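Local coordinates for ketol-acid reductoisomerase (NAD(+)) (uncultured archaeon GZfos26G2, PDB 4XDY), which catalyses the magnesium-dependent alkyl migration and NADH-linked reduction of (S)-2-acetolactate to (R)-2,3-dihydroxy-isovalerate in branched-chain amino acid biosynthesis, at residues M22-Q27 with W58-E63; A32-D37 with K143-G148; G65-P70 with A75-V80. All blocks are in the same frame, centred on the assembly; numbering follows the deposited sequence.

Contact 1: residues M22-Q27 with W58-E63; sequences MGYGAQ and WEKAKE. With NAI (1,4-dihydronicotinamide adenine dinucleotide), chain E.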
loop_
_atom_site.group_PDB
_atom_site.type_symbol
_atom_site.label_atom_id
_atom_site.label_comp_id
_atom_site.label_asym_id
_atom_site.label_seq_id
_atom_site.Cartn_x
_atom_site.Cartn_y
_atom_site.Cartn_z
ATOM N N MET A 22 -19.844 -17.719 -13.737
ATOM C CA MET A 22 -19.925 -17.058 -15.022
ATOM C C MET A 22 -18.833 -15.977 -15.136
ATOM O O MET A 22 -18.885 -14.983 -14.444
ATOM C CB MET A 22 -21.275 -16.449 -15.242
ATOM C CG MET A 22 -22.485 -17.340 -14.873
ATOM S SD MET A 22 -22.375 -18.880 -15.814
ATOM C CE MET A 22 -24.095 -19.360 -15.721
ATOM N N GLY A 23 -17.939 -16.135 -16.093
ATOM C CA GLY A 23 -16.761 -15.260 -16.231
ATOM C C GLY A 23 -15.567 -15.695 -15.495
ATOM O O GLY A 23 -15.565 -15.680 -14.273
ATOM N N TYR A 24 -14.479 -16.040 -16.182
ATOM C CA TYR A 24 -13.282 -16.440 -15.549
ATOM C C TYR A 24 -12.223 -15.365 -15.642
ATOM O O TYR A 24 -11.158 -15.647 -16.168
ATOM C CB TYR A 24 -12.749 -17.763 -16.207
ATOM C CG TYR A 24 -11.729 -18.578 -15.493
ATOM C CD1 TYR A 24 -12.066 -19.407 -14.438
ATOM C CD2 TYR A 24 -10.412 -18.623 -15.930
ATOM C CE1 TYR A 24 -11.146 -20.186 -13.785
ATOM C CE2 TYR A 24 -9.458 -19.413 -15.286
ATOM C CZ TYR A 24 -9.840 -20.244 -14.223
ATOM O OH TYR A 24 -8.949 -21.019 -13.529
ATOM N N GLY A 25 -12.461 -14.182 -15.053
ATOM C CA GLY A 25 -11.533 -13.067 -15.041
ATOM C C GLY A 25 -10.987 -12.880 -13.637
ATOM O O GLY A 25 -10.713 -13.854 -12.944
ATOM N N ALA A 26 -10.759 -11.638 -13.204
ATOM C CA ALA A 26 -9.981 -11.454 -11.942
ATOM C C ALA A 26 -10.696 -12.194 -10.801
ATOM O O ALA A 26 -10.062 -12.932 -10.032
ATOM C CB ALA A 26 -9.913 -9.962 -11.611
ATOM N N GLN A 27 -11.999 -11.965 -10.675
ATOM C CA GLN A 27 -12.779 -12.593 -9.616
ATOM C C GLN A 27 -13.159 -14.072 -9.918
ATOM O O GLN A 27 -13.060 -14.902 -9.030
ATOM C CB GLN A 27 -14.008 -11.770 -9.275
ATOM C CG GLN A 27 -13.699 -10.511 -8.433
ATOM C CD GLN A 27 -13.030 -10.774 -7.096
ATOM O OE1 GLN A 27 -12.209 -9.963 -6.615
ATOM N NE2 GLN A 27 -13.367 -11.860 -6.499
ATOM N N TRP A 58 -11.670 -18.419 -21.578
ATOM C CA TRP A 58 -12.148 -19.768 -21.926
ATOM C C TRP A 58 -10.999 -20.822 -21.900
ATOM O O TRP A 58 -11.070 -21.860 -21.236
ATOM C CB TRP A 58 -12.896 -19.691 -23.276
ATOM C CG TRP A 58 -13.362 -21.039 -23.795
ATOM C CD1 TRP A 58 -12.600 -21.981 -24.406
ATOM C CD2 TRP A 58 -14.707 -21.572 -23.756
ATOM N NE1 TRP A 58 -13.378 -23.084 -24.735
ATOM C CE2 TRP A 58 -14.673 -22.846 -24.372
ATOM C CE3 TRP A 58 -15.930 -21.085 -23.280
ATOM C CZ2 TRP A 58 -15.820 -23.658 -24.501
ATOM C CZ3 TRP A 58 -17.077 -21.882 -23.427
ATOM C CH2 TRP A 58 -17.009 -23.163 -24.028
ATOM N N GLU A 59 -9.906 -20.505 -22.578
ATOM C CA GLU A 59 -8.778 -21.413 -22.689
ATOM C C GLU A 59 -8.153 -21.604 -21.341
ATOM O O GLU A 59 -7.758 -22.730 -20.936
ATOM C CB GLU A 59 -7.724 -20.812 -23.669
ATOM C CG GLU A 59 -8.241 -20.490 -25.072
ATOM C CD GLU A 59 -8.839 -21.716 -25.798
ATOM O OE1 GLU A 59 -8.549 -22.887 -25.433
ATOM O OE2 GLU A 59 -9.628 -21.509 -26.741
ATOM N N LYS A 60 -8.043 -20.500 -20.586
ATOM C CA LYS A 60 -7.330 -20.617 -19.347
ATOM C C LYS A 60 -8.094 -21.534 -18.394
ATOM O O LYS A 60 -7.488 -22.338 -17.688
ATOM C CB LYS A 60 -7.038 -19.253 -18.691
ATOM C CG LYS A 60 -6.165 -19.396 -17.434
ATOM C CD LYS A 60 -5.848 -17.998 -16.827
ATOM C CE LYS A 60 -4.846 -18.037 -15.679
ATOM N NZ LYS A 60 -5.373 -18.797 -14.508
ATOM N N ALA A 61 -9.408 -21.349 -18.316
ATOM C CA ALA A 61 -10.237 -22.184 -17.441
ATOM C C ALA A 61 -10.151 -23.685 -17.829
ATOM O O ALA A 61 -10.130 -24.539 -16.935
ATOM C CB ALA A 61 -11.682 -21.722 -17.502
ATOM N N LYS A 62 -10.075 -23.990 -19.140
ATOM C CA LYS A 62 -9.832 -25.432 -19.617
ATOM C C LYS A 62 -8.509 -25.981 -19.108
ATOM O O LYS A 62 -8.443 -27.012 -18.427
ATOM C CB LYS A 62 -9.905 -25.502 -21.125
ATOM C CG LYS A 62 -11.291 -25.416 -21.707
ATOM C CD LYS A 62 -11.343 -26.155 -23.042
ATOM C CE LYS A 62 -12.745 -26.128 -23.634
ATOM N NZ LYS A 62 -13.728 -27.014 -22.915
ATOM N N GLU A 63 -7.478 -25.169 -19.292
ATOM C CA GLU A 63 -6.137 -25.408 -18.843
ATOM C C GLU A 63 -5.979 -25.563 -17.358
ATOM O O GLU A 63 -5.132 -26.325 -16.906
ATOM C CB GLU A 63 -5.364 -24.224 -19.347
ATOM C CG GLU A 63 -3.875 -24.316 -19.282
ATOM C CD GLU A 63 -3.303 -23.172 -20.072
ATOM O OE1 GLU A 63 -3.656 -23.037 -21.277
ATOM O OE2 GLU A 63 -2.557 -22.385 -19.463
HETATM P PA NAI E . -13.671 -9.265 -15.694
HETATM O O1A NAI E . -13.666 -7.861 -16.317
HETATM O O2A NAI E . -12.412 -9.879 -15.260
HETATM O O5B NAI E . -14.581 -10.158 -16.681
HETATM C C5B NAI E . -14.706 -11.591 -16.454
HETATM C C4B NAI E . -14.655 -12.314 -17.834
HETATM O O4B NAI E . -15.845 -11.918 -18.507
HETATM C C3B NAI E . -13.506 -11.955 -18.812
HETATM O O3B NAI E . -12.329 -12.631 -18.366
HETATM C C2B NAI E . -14.074 -12.394 -20.145
HETATM O O2B NAI E . -13.743 -13.770 -20.344
HETATM C C1B NAI E . -15.595 -12.219 -19.904
HETATM N N9A NAI E . -16.127 -11.124 -20.696
HETATM C C8A NAI E . -15.525 -9.863 -20.777
HETATM N N7A NAI E . -16.246 -9.092 -21.580
HETATM C C5A NAI E . -17.275 -9.851 -22.038
HETATM C C6A NAI E . -18.377 -9.641 -22.958
HETATM N N6A NAI E . -18.559 -8.471 -23.585
HETATM N N1A NAI E . -19.286 -10.631 -23.164
HETATM C C2A NAI E . -19.130 -11.835 -22.574
HETATM N N3A NAI E . -18.163 -12.129 -21.723
HETATM C C4A NAI E . -17.199 -11.180 -21.432
HETATM O O3 NAI E . -14.721 -9.177 -14.372
HETATM P PN NAI E . -14.196 -8.841 -12.829
HETATM O O1N NAI E . -13.388 -7.559 -12.820
HETATM O O2N NAI E . -13.586 -10.083 -12.334
HETATM O O5D NAI E . -15.616 -8.442 -12.256
HETATM C C5D NAI E . -16.572 -9.508 -11.936
HETATM C C4D NAI E . -17.603 -9.034 -10.849
HETATM O O4D NAI E . -16.809 -8.972 -9.647
HETATM C C3D NAI E . -18.167 -7.637 -11.026
HETATM O O3D NAI E . -19.507 -7.584 -10.524
HETATM C C2D NAI E . -17.262 -6.709 -10.182
HETATM O O2D NAI E . -17.831 -5.471 -9.763
HETATM C C1D NAI E . -16.948 -7.636 -9.027
HETATM N N1N NAI E . -15.730 -7.411 -8.241
HETATM C C2N NAI E . -14.545 -7.374 -8.886
HETATM C C3N NAI E . -13.391 -7.197 -8.208
HETATM C C7N NAI E . -12.147 -7.269 -8.912
HETATM O O7N NAI E . -11.955 -7.085 -10.154
HETATM N N7N NAI E . -11.183 -7.797 -8.200
HETATM C C4N NAI E . -13.455 -7.068 -6.767
HETATM C C5N NAI E . -14.711 -7.340 -6.137
HETATM C C6N NAI E . -15.818 -7.470 -6.915
#
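The Y24 ring lies with one face against helix 56-63, where the methyl group of A61 sits over its middle: CB is 3.6 Å from the ring centroid and only 9° off the normal, a CH-pi contact. A61 CA and N lie close to the CE2 side of the ring, and K60 CG meets the ring edge in its plane, 3.9 Å from CE2. With CG anti to the backbone N (chi1 -163°), the Y24 ring is carried across to the helix, and its OH is bonded to D64 and to N33. The K60 chain, extended to CE, turns back at chi4 beside the ring, and its NZ forms salt bridges with D64 and D29. This is the phosphate-binding turn of the Rossmann fold, between strand 18-22 and helix 26-37, with G23 and G25 in a GxGxxG-like pattern. At G25 a side chain would clash with O2A of the dinucleotide. The pyrophosphate is gripped by backbone amides at the helix start, A26 N to O2A at 3.2 Å and Q27 N to O2N at 3.0 Å, the latter nearly straight at 170°. Q27 CG packs 3.3 Å from C3N of the nicotinamide, and its OE1 takes a weak bond from N7N. An alanine in place of Y24 is likely to open a gap beneath A61 and leave D64 and N33 without their shared hydroxyl partner.

Contact 2: residues A32-D37 with K143-G148; sequences ANCLKD and KAYLEG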
loop_
_atom_site.group_PDB
_atom_site.type_symbol
_atom_site.label_atom_id
_atom_site.label_comp_id
_atom_site.label_asym_id
_atom_site.label_seq_id
_atom_site.Cartn_x
_atom_site.Cartn_y
_atom_site.Cartn_z
ATOM N N ALA A 32 -13.387 -19.298 -8.371
ATOM C CA ALA A 32 -13.455 -20.678 -8.859
ATOM C C ALA A 32 -12.371 -21.603 -8.302
ATOM O O ALA A 32 -12.659 -22.746 -7.893
ATOM C CB ALA A 32 -13.519 -20.698 -10.390
ATOM N N ASN A 33 -11.137 -21.137 -8.261
ATOM C CA ASN A 33 -10.069 -21.938 -7.776
ATOM C C ASN A 33 -10.065 -22.092 -6.289
ATOM O O ASN A 33 -9.692 -23.145 -5.790
ATOM C CB ASN A 33 -8.742 -21.408 -8.263
ATOM C CG ASN A 33 -8.476 -21.804 -9.718
ATOM O OD1 ASN A 33 -8.136 -22.960 -9.979
ATOM N ND2 ASN A 33 -8.741 -20.896 -10.681
ATOM N N CYS A 34 -10.512 -21.073 -5.536
ATOM C CA CYS A 34 -10.598 -21.245 -4.090
ATOM C C CYS A 34 -11.718 -22.253 -3.747
ATOM O O CYS A 34 -11.544 -23.080 -2.838
ATOM C CB CYS A 34 -10.808 -19.886 -3.369
ATOM S SG CYS A 34 -9.382 -18.777 -3.577
ATOM N N LEU A 35 -12.838 -22.141 -4.444
ATOM C CA LEU A 35 -13.954 -23.028 -4.249
ATOM C C LEU A 35 -13.544 -24.489 -4.609
ATOM O O LEU A 35 -13.778 -25.419 -3.828
ATOM C CB LEU A 35 -15.139 -22.634 -5.071
ATOM C CG LEU A 35 -15.938 -21.403 -4.559
ATOM C CD1 LEU A 35 -16.882 -20.904 -5.678
ATOM C CD2 LEU A 35 -16.746 -21.691 -3.317
ATOM N N LYS A 36 -12.916 -24.631 -5.758
ATOM C CA LYS A 36 -12.460 -25.984 -6.182
ATOM C C LYS A 36 -11.435 -26.597 -5.188
ATOM O O LYS A 36 -11.569 -27.741 -4.768
ATOM C CB LYS A 36 -11.969 -25.958 -7.611
ATOM C CG LYS A 36 -11.484 -27.378 -8.023
ATOM C CD LYS A 36 -11.223 -27.562 -9.509
ATOM C CE LYS A 36 -9.936 -26.920 -10.025
ATOM N NZ LYS A 36 -8.609 -27.463 -9.581
ATOM N N ASP A 37 -10.502 -25.795 -4.707
ATOM C CA ASP A 37 -9.512 -26.193 -3.736
ATOM C C ASP A 37 -10.118 -26.594 -2.398
ATOM O O ASP A 37 -9.529 -27.404 -1.728
ATOM C CB ASP A 37 -8.452 -25.090 -3.459
ATOM C CG ASP A 37 -7.426 -24.910 -4.579
ATOM O OD1 ASP A 37 -7.499 -25.611 -5.599
ATOM O OD2 ASP A 37 -6.566 -23.989 -4.441
ATOM N N LYS A 143 -4.069 -15.206 -3.599
ATOM C CA LYS A 143 -2.866 -15.279 -2.832
ATOM C C LYS A 143 -3.123 -15.441 -1.380
ATOM O O LYS A 143 -2.456 -16.288 -0.711
ATOM C CB LYS A 143 -1.999 -14.053 -3.039
ATOM C CG LYS A 143 -1.209 -14.049 -4.335
ATOM C CD LYS A 143 -0.294 -12.819 -4.388
ATOM C CE LYS A 143 0.874 -12.969 -3.414
ATOM N NZ LYS A 143 0.614 -12.548 -2.016
ATOM N N ALA A 144 -4.056 -14.636 -0.846
ATOM C CA ALA A 144 -4.399 -14.776 0.563
ATOM C C ALA A 144 -4.866 -16.205 0.882
ATOM O O ALA A 144 -4.480 -16.786 1.940
ATOM C CB ALA A 144 -5.480 -13.739 0.983
ATOM N N TYR A 145 -5.693 -16.771 0.005
ATOM C CA TYR A 145 -6.221 -18.101 0.235
ATOM C C TYR A 145 -5.060 -19.129 0.231
ATOM O O TYR A 145 -4.948 -19.954 1.144
ATOM C CB TYR A 145 -7.222 -18.438 -0.863
ATOM C CG TYR A 145 -7.783 -19.826 -0.810
ATOM C CD1 TYR A 145 -7.036 -20.911 -1.260
ATOM C CD2 TYR A 145 -9.013 -20.077 -0.292
ATOM C CE1 TYR A 145 -7.536 -22.227 -1.181
ATOM C CE2 TYR A 145 -9.525 -21.363 -0.211
ATOM C CZ TYR A 145 -8.766 -22.439 -0.703
ATOM O OH TYR A 145 -9.302 -23.729 -0.649
ATOM N N LEU A 146 -4.158 -18.970 -0.721
ATOM C CA LEU A 146 -3.018 -19.913 -0.863
ATOM C C LEU A 146 -2.067 -19.752 0.305
ATOM O O LEU A 146 -1.410 -20.707 0.686
ATOM C CB LEU A 146 -2.294 -19.670 -2.160
ATOM C CG LEU A 146 -3.117 -20.184 -3.382
ATOM C CD1 LEU A 146 -2.355 -19.824 -4.646
ATOM C CD2 LEU A 146 -3.428 -21.696 -3.298
ATOM N N GLU A 147 -2.013 -18.553 0.897
ATOM C CA GLU A 147 -1.206 -18.321 2.078
ATOM C C GLU A 147 -1.790 -18.767 3.410
ATOM O O GLU A 147 -1.143 -18.544 4.424
ATOM C CB GLU A 147 -0.817 -16.840 2.167
ATOM C CG GLU A 147 0.303 -16.487 1.184
ATOM C CD GLU A 147 0.427 -14.997 0.933
ATOM O OE1 GLU A 147 -0.294 -14.221 1.604
ATOM O OE2 GLU A 147 1.213 -14.601 0.056
ATOM N N GLY A 148 -2.983 -19.357 3.437
ATOM C CA GLY A 148 -3.591 -19.814 4.702
ATOM C C GLY A 148 -4.452 -18.766 5.392
ATOM O O GLY A 148 -4.933 -18.949 6.500
#
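Y145 reaches from helix 138-146 to C34 on helix 26-37, the first helix of the Rossmann domain, so two helices far apart in sequence are packed together. Opposite the backbone N (chi1 176°), CG carries the ring across to helix 26-37. Y145 CB starts 3.5 Å from C34 SG, and Y145 CG is closer still to that sulfur at 3.4 Å, a Cys sulfur-aromatic contact with SG set obliquely to the ring. Farther out, CD2 and CE2 run beneath C34 CB, which stands over the face, offset toward the rim, 3.9 Å from the centroid in a CH-pi contact. Toward the hydroxyl end, CE1 passes D37 CB and OD2 at 3.8 Å each, the carboxylate plane turned 45° from the ring. The hydroxyl ends beside D37 CB and is hydrogen-bonded to S38, just past the helix, while H177 stacks on the ring. D37 directs its OD2 to a salt bridge with R142. Helix 138-146 then closes in a Schellman motif at G148, whose positive phi would press a side chain against the preceding carbonyl. One turn back, K143 NZ bridges to E147 on the syn side of OE2, at 3.0 Å and 35° out of the carboxylate plane.

Contact 3: residues G65-P70 with A75-V80; sequences GFEVLP and AEKGDV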
loop_
_atom_site.group_PDB
_atom_site.type_symbol
_atom_site.label_atom_id
_atom_site.label_comp_id
_atom_site.label_asym_id
_atom_site.label_seq_id
_atom_site.Cartn_x
_atom_site.Cartn_y
_atom_site.Cartn_z
ATOM N N GLY A 65 -8.143 -26.848 -15.483
ATOM C CA GLY A 65 -8.754 -28.107 -15.151
ATOM C C GLY A 65 -10.224 -28.032 -14.846
ATOM O O GLY A 65 -10.735 -28.913 -14.247
ATOM N N PHE A 66 -10.921 -26.981 -15.269
ATOM C CA PHE A 66 -12.360 -26.893 -15.062
ATOM C C PHE A 66 -13.161 -27.473 -16.188
ATOM O O PHE A 66 -12.737 -27.429 -17.320
ATOM C CB PHE A 66 -12.740 -25.395 -14.912
ATOM C CG PHE A 66 -12.295 -24.833 -13.642
ATOM C CD1 PHE A 66 -13.120 -24.909 -12.520
ATOM C CD2 PHE A 66 -11.064 -24.274 -13.525
ATOM C CE1 PHE A 66 -12.679 -24.428 -11.286
ATOM C CE2 PHE A 66 -10.623 -23.797 -12.302
ATOM C CZ PHE A 66 -11.435 -23.849 -11.196
ATOM N N GLU A 67 -14.369 -27.920 -15.886
ATOM C CA GLU A 67 -15.372 -28.035 -16.915
ATOM C C GLU A 67 -15.851 -26.652 -17.373
ATOM O O GLU A 67 -16.323 -25.863 -16.550
ATOM C CB GLU A 67 -16.540 -28.884 -16.442
ATOM C CG GLU A 67 -17.698 -28.862 -17.403
ATOM C CD GLU A 67 -18.842 -29.818 -17.051
ATOM O OE1 GLU A 67 -18.998 -30.203 -15.868
ATOM O OE2 GLU A 67 -19.597 -30.160 -17.992
ATOM N N VAL A 68 -15.808 -26.396 -18.680
ATOM C CA VAL A 68 -16.051 -25.092 -19.244
ATOM C C VAL A 68 -17.150 -25.217 -20.276
ATOM O O VAL A 68 -17.043 -25.978 -21.236
ATOM C CB VAL A 68 -14.734 -24.474 -19.801
ATOM C CG1 VAL A 68 -14.945 -23.056 -20.318
ATOM C CG2 VAL A 68 -13.628 -24.549 -18.779
ATOM N N LEU A 69 -18.249 -24.512 -20.039
ATOM C CA LEU A 69 -19.390 -24.553 -20.876
ATOM C C LEU A 69 -19.742 -23.183 -21.323
ATOM O O LEU A 69 -19.412 -22.223 -20.609
ATOM C CB LEU A 69 -20.581 -25.111 -20.079
ATOM C CG LEU A 69 -20.373 -26.475 -19.392
ATOM C CD1 LEU A 69 -21.474 -26.852 -18.415
ATOM C CD2 LEU A 69 -20.273 -27.535 -20.463
ATOM N N PRO A 70 -20.564 -23.086 -22.379
ATOM C CA PRO A 70 -21.246 -21.866 -22.683
ATOM C C PRO A 70 -22.094 -21.445 -21.486
ATOM O O PRO A 70 -22.533 -22.291 -20.688
ATOM C CB PRO A 70 -22.151 -22.208 -23.893
ATOM C CG PRO A 70 -21.625 -23.511 -24.432
ATOM C CD PRO A 70 -20.934 -24.199 -23.313
ATOM N N ALA A 75 -25.491 -22.342 -16.679
ATOM C CA ALA A 75 -26.560 -21.871 -15.838
ATOM C C ALA A 75 -27.545 -23.020 -15.545
ATOM O O ALA A 75 -28.127 -23.094 -14.490
ATOM C CB ALA A 75 -27.323 -20.790 -16.488
ATOM N N GLU A 76 -27.746 -23.852 -16.548
ATOM C CA GLU A 76 -28.578 -25.060 -16.417
ATOM C C GLU A 76 -28.026 -25.975 -15.341
ATOM O O GLU A 76 -28.760 -26.439 -14.490
ATOM C CB GLU A 76 -28.653 -25.786 -17.793
ATOM C CG GLU A 76 -29.776 -26.801 -17.878
ATOM C CD GLU A 76 -30.173 -27.155 -19.309
ATOM O OE1 GLU A 76 -29.604 -26.625 -20.311
ATOM O OE2 GLU A 76 -31.098 -27.972 -19.407
ATOM N N LYS A 77 -26.729 -26.150 -15.298
ATOM C CA LYS A 77 -26.131 -27.062 -14.437
ATOM C C LYS A 77 -25.936 -26.520 -12.997
ATOM O O LYS A 77 -25.794 -27.260 -12.031
ATOM C CB LYS A 77 -24.805 -27.411 -15.083
ATOM C CG LYS A 77 -24.032 -28.409 -14.299
ATOM C CD LYS A 77 -23.102 -29.274 -15.136
ATOM C CE LYS A 77 -22.362 -30.179 -14.131
ATOM N NZ LYS A 77 -21.633 -31.273 -14.791
ATOM N N GLY A 78 -25.830 -25.205 -12.845
ATOM C CA GLY A 78 -25.504 -24.702 -11.524
ATOM C C GLY A 78 -26.734 -24.635 -10.619
ATOM O O GLY A 78 -27.776 -24.153 -11.014
ATOM N N ASP A 79 -26.528 -25.029 -9.373
ATOM C CA ASP A 79 -27.495 -24.734 -8.322
ATOM C C ASP A 79 -27.362 -23.262 -7.878
ATOM O O ASP A 79 -28.331 -22.649 -7.453
ATOM C CB ASP A 79 -27.215 -25.635 -7.135
ATOM C CG ASP A 79 -27.369 -27.113 -7.492
ATOM O OD1 ASP A 79 -28.440 -27.410 -8.002
ATOM O OD2 ASP A 79 -26.396 -27.893 -7.391
ATOM N N VAL A 80 -26.110 -22.781 -7.919
ATOM C CA VAL A 80 -25.778 -21.362 -7.704
ATOM C C VAL A 80 -25.224 -20.842 -9.018
ATOM O O VAL A 80 -24.324 -21.427 -9.568
ATOM C CB VAL A 80 -24.758 -21.148 -6.559
ATOM C CG1 VAL A 80 -24.515 -19.641 -6.356
ATOM C CG2 VAL A 80 -25.292 -21.738 -5.270
#
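E67 and K77 approach from opposite directions, K77 NZ donating to E67 OE1 at 3.0 Å in a salt bridge. The ammonium approaches the syn side of OE1, 17° out of the carboxylate plane, while E67 OE2 stands farther away, 4.0 Å from NZ. Both chains are stretched out from CB onward (E67 chi1 171°), which lets the charged ends meet between strand and helix. Beside the bridge, L69 CD1 comes within 4.4 Å of K77 CD, a loose apolar touch along the lysine's methylene chain. The two segments belong to a strand-helix unit of the Rossmann domain: strand 67-70 leads at P70, the N-cap, into helix 71-77, and the chain then continues to strand 80-83. Strand 67-70 is fixed as a parallel partner of strand 41-50 through backbone bonds of E67 with I44 and of L69 with I44 and E46, and both E67 and K77 pack against V43 of that strand. V68 points into the opposite layer, onto W58, A61 and K62 of helix 56-63. Past the salt bridge, the carbonyls of E76 and G78 accept bonds from K106 NZ.

Contacts 1 and 2 share helix 26-37, contact 1 taking its start at the dinucleotide and contact 2 its end, about 15 Å apart between centres. Contact 1 is buried, built on a ring face against a methyl group and on amides holding phosphate; contact 2 is partly buried, a tyrosine packed on a cysteine, with D37 at the exposed side; contact 3 is a surface salt bridge, with neither ring nor ligand in it. The Y24 hydroxyl ties contact 1 to the helix of contact 2, and A61 O with F66 N, 3.1 Å apart, joins contacts 1 and 3. F66 also packs on A32, N33 and K36, bringing contact 3 against contact 2.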